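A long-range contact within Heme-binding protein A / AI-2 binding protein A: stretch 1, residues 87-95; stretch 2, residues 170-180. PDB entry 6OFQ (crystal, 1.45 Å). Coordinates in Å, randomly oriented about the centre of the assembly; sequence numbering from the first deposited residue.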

# COMPACT_ATOMS: atom_id res chain seq x y z
N PRO A 87 -21.82 -20.28 -6.96
CA PRO A 87 -22.66 -19.60 -5.98
C PRO A 87 -22.34 -19.95 -4.54
O PRO A 87 -22.90 -19.29 -3.64
CB PRO A 87 -24.10 -19.99 -6.36
CG PRO A 87 -23.91 -21.29 -7.06
CD PRO A 87 -22.66 -21.14 -7.83
N ASP A 88 -21.48 -20.93 -4.31
CA ASP A 88 -20.93 -21.27 -2.99
C ASP A 88 -19.62 -20.54 -2.75
O ASP A 88 -18.97 -20.75 -1.71
CB ASP A 88 -20.75 -22.76 -2.88
CG ASP A 88 -19.99 -23.37 -4.02
OD1 ASP A 88 -19.25 -22.63 -4.71
OD2 ASP A 88 -20.10 -24.61 -4.30
N GLY A 89 -19.17 -19.70 -3.67
CA GLY A 89 -17.93 -18.97 -3.50
C GLY A 89 -16.65 -19.73 -3.70
O GLY A 89 -15.56 -19.25 -3.36
N LEU A 90 -16.71 -21.01 -4.14
CA LEU A 90 -15.55 -21.86 -4.16
C LEU A 90 -14.74 -21.87 -5.46
O LEU A 90 -13.57 -22.25 -5.44
CB LEU A 90 -15.92 -23.30 -3.80
CG LEU A 90 -16.57 -23.42 -2.40
CD1 LEU A 90 -16.99 -24.88 -2.22
CD2 LEU A 90 -15.54 -23.01 -1.34
N VAL A 91 -15.41 -21.57 -6.57
CA VAL A 91 -14.77 -21.71 -7.87
C VAL A 91 -14.88 -20.44 -8.66
O VAL A 91 -15.98 -19.95 -8.85
CB VAL A 91 -15.30 -22.92 -8.65
CG1 VAL A 91 -14.56 -23.08 -9.98
CG2 VAL A 91 -15.11 -24.18 -7.90
N TYR A 92 -13.72 -19.91 -9.09
CA TYR A 92 -13.66 -18.71 -9.92
C TYR A 92 -13.01 -19.04 -11.24
O TYR A 92 -11.89 -19.52 -11.26
CB TYR A 92 -12.79 -17.59 -9.30
CG TYR A 92 -13.34 -16.99 -8.04
CD1 TYR A 92 -13.52 -17.71 -6.87
CD2 TYR A 92 -13.60 -15.63 -7.97
CE1 TYR A 92 -13.98 -17.11 -5.72
CE2 TYR A 92 -14.04 -15.03 -6.80
CZ TYR A 92 -14.21 -15.76 -5.68
OH TYR A 92 -14.69 -15.21 -4.51
N THR A 93 -13.74 -18.87 -12.35
CA THR A 93 -13.20 -19.17 -13.67
C THR A 93 -13.04 -17.86 -14.46
O THR A 93 -14.00 -17.11 -14.61
CB THR A 93 -14.15 -20.09 -14.46
OG1 THR A 93 -14.38 -21.30 -13.72
CG2 THR A 93 -13.49 -20.51 -15.74
N PHE A 94 -11.79 -17.60 -14.87
CA PHE A 94 -11.43 -16.37 -15.59
C PHE A 94 -11.13 -16.67 -17.05
O PHE A 94 -10.37 -17.58 -17.37
CB PHE A 94 -10.19 -15.71 -14.95
CG PHE A 94 -10.52 -15.11 -13.60
CD1 PHE A 94 -10.97 -13.80 -13.45
CD2 PHE A 94 -10.36 -15.88 -12.45
CE1 PHE A 94 -11.34 -13.29 -12.23
CE2 PHE A 94 -10.71 -15.39 -11.20
CZ PHE A 94 -11.22 -14.11 -11.13
N HIS A 95 -11.80 -15.89 -17.89
CA HIS A 95 -11.60 -15.97 -19.32
C HIS A 95 -10.59 -14.87 -19.68
O HIS A 95 -10.89 -13.70 -19.49
CB HIS A 95 -12.98 -15.77 -20.02
CG HIS A 95 -14.06 -16.69 -19.49
ND1 HIS A 95 -14.07 -18.01 -19.86
CD2 HIS A 95 -14.98 -16.57 -18.49
CE1 HIS A 95 -15.02 -18.65 -19.18
NE2 HIS A 95 -15.59 -17.80 -18.35
N GLY A 170 -12.36 -22.41 0.89
CA GLY A 170 -13.54 -21.94 1.58
C GLY A 170 -13.89 -20.60 0.93
O GLY A 170 -13.07 -20.01 0.23
N PRO A 171 -15.14 -20.15 1.08
CA PRO A 171 -15.51 -18.87 0.48
C PRO A 171 -14.68 -17.73 1.07
O PRO A 171 -14.30 -17.75 2.23
CB PRO A 171 -16.99 -18.68 0.84
CG PRO A 171 -17.25 -19.68 1.89
CD PRO A 171 -16.25 -20.74 1.87
N GLU A 172 -14.32 -16.78 0.21
CA GLU A 172 -13.38 -15.69 0.51
C GLU A 172 -13.94 -14.44 -0.14
O GLU A 172 -13.68 -14.13 -1.28
CB GLU A 172 -11.98 -16.06 -0.01
CG GLU A 172 -10.89 -15.07 0.36
CD GLU A 172 -10.49 -15.07 1.82
OE1 GLU A 172 -10.49 -16.14 2.46
OE2 GLU A 172 -10.10 -13.94 2.23
N ALA A 173 -14.70 -13.64 0.59
CA ALA A 173 -15.38 -12.47 0.06
C ALA A 173 -14.42 -11.50 -0.64
O ALA A 173 -14.78 -11.04 -1.71
CB ALA A 173 -16.22 -11.76 1.13
N PRO A 174 -13.25 -11.22 -0.07
CA PRO A 174 -12.31 -10.31 -0.78
C PRO A 174 -11.60 -10.85 -1.97
O PRO A 174 -10.87 -10.10 -2.61
CB PRO A 174 -11.26 -9.99 0.30
CG PRO A 174 -11.87 -10.43 1.58
CD PRO A 174 -12.78 -11.55 1.29
N PHE A 175 -11.79 -12.12 -2.34
CA PHE A 175 -10.88 -12.73 -3.34
C PHE A 175 -10.89 -12.01 -4.67
O PHE A 175 -9.81 -11.78 -5.23
CB PHE A 175 -11.23 -14.23 -3.51
CG PHE A 175 -10.19 -15.03 -4.28
CD1 PHE A 175 -8.93 -15.25 -3.77
CD2 PHE A 175 -10.45 -15.41 -5.61
CE1 PHE A 175 -8.02 -15.98 -4.53
CE2 PHE A 175 -9.53 -16.11 -6.37
CZ PHE A 175 -8.31 -16.36 -5.82
N LEU A 176 -12.05 -11.65 -5.23
CA LEU A 176 -12.07 -11.00 -6.51
C LEU A 176 -11.30 -9.69 -6.46
O LEU A 176 -10.47 -9.44 -7.35
CB LEU A 176 -13.49 -10.77 -7.00
CG LEU A 176 -13.62 -10.21 -8.41
CD1 LEU A 176 -13.15 -11.15 -9.48
CD2 LEU A 176 -15.06 -9.78 -8.63
N ALA A 177 -11.51 -8.87 -5.42
CA ALA A 177 -10.80 -7.60 -5.31
C ALA A 177 -9.30 -7.81 -5.08
O ALA A 177 -8.45 -7.11 -5.65
CB ALA A 177 -11.36 -6.83 -4.13
N ASN A 178 -8.96 -8.89 -4.39
CA ASN A 178 -7.57 -9.25 -4.15
C ASN A 178 -6.80 -9.40 -5.47
O ASN A 178 -5.59 -9.08 -5.63
CB ASN A 178 -7.35 -10.51 -3.35
CG ASN A 178 -7.76 -10.38 -1.91
OD1 ASN A 178 -7.91 -9.29 -1.36
ND2 ASN A 178 -7.91 -11.56 -1.33
N LEU A 179 -7.49 -10.00 -6.45
CA LEU A 179 -6.89 -10.28 -7.75
C LEU A 179 -6.57 -9.01 -8.49
O LEU A 179 -5.88 -9.07 -9.52
CB LEU A 179 -7.81 -11.17 -8.64
CG LEU A 179 -8.12 -12.50 -7.98
CD1 LEU A 179 -9.05 -13.23 -8.97
CD2 LEU A 179 -6.87 -13.27 -7.74
N GLY A 180 -7.00 -7.83 -8.06
CA GLY A 180 -6.61 -6.52 -8.59
C GLY A 180 -5.42 -5.95 -7.90
O GLY A 180 -4.99 -4.87 -8.33
O HOH W 1 -15.43 -16.73 -2.43
O HOH W 2 -14.73 -12.47 -4.18

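Stretch 1 runs from a turn-like loop, residues 87-90, into a strand that begins at Val-91; stretch 2 runs from an extended segment through a type I beta turn, Glu-172 to Phe-175, into a short helix that includes Phe-175 to Asn-178. The turn is closed by Phe-175 N donating to Glu-172 O at 3.0 Å. The backbones approach most closely at the loop end, where Gly-89 CA lies 4.7 Å from Pro-171 CA, and they diverge to 8.6 Å between Tyr-92 CA and Leu-176 CA, leaving room there for side chains. Glycine suits position 89 on two counts: its phi of 76° is favourable for that residue, and an ideal CB would lie only 3.1 Å from Pro-171 CB.

No direct hydrogen bond crosses the contact; two waters supply the polar links. Water 1 donates to Gly-89 O (2.7 Å from the water oxygen), accepts from Glu-172 N (2.9 Å) and hydrogen-bonds Tyr-92 OH (2.7 Å). Water 2 joins the same Tyr-92 OH (2.8 Å) to stretch 2, donating to Ala-173 O (2.9 Å) and accepting from Leu-176 N (3.0 Å). The tyrosine hydroxyl thus reaches backbone polar groups on the turn and the first turn of the helix through water, which a phenyl ring could not do.

The side chains of the strand alternate. Tyr-92 and Phe-94 point toward stretch 2, whereas Val-91, Thr-93 and His-95 make no contact with it. Tyr-92, with chi1 at -66° (m), has the largest covered area of any residue here, 80 Å² of the 391 Å² total. Its ring receives the edge of Phe-175 on one face: the centroids are 4.9 Å apart, the planes meet at 67°, and Tyr-92 CZ lies 3.8 Å from Phe-175 CD2. Phe-175 is buried and t in chi1, with its CA-to-CB bond directed toward the strand.

Further along, Phe-94 packs against two leucines. Its CZ lies 3.9 Å from Leu-176 CD1, which sits at the ring edge near its plane, and 3.2 Å from Leu-179 CD1, a notably short carbon-carbon approach. Apolar side chains suit this packing, in which Phe-94 and Leu-179 are buried and Leu-176 remains partly exposed.

At the loop end, Leu-90 points sideways, but its tip comes nearer, bringing CD2 to 3.7 Å from Gly-170 CA and 4.0 Å from Pro-171 CD. Within the loop, Leu-90 N donates to Asp-88 OD1 at 3.1 Å and 162°, tying the aspartate carboxylate to the backbone just before the strand.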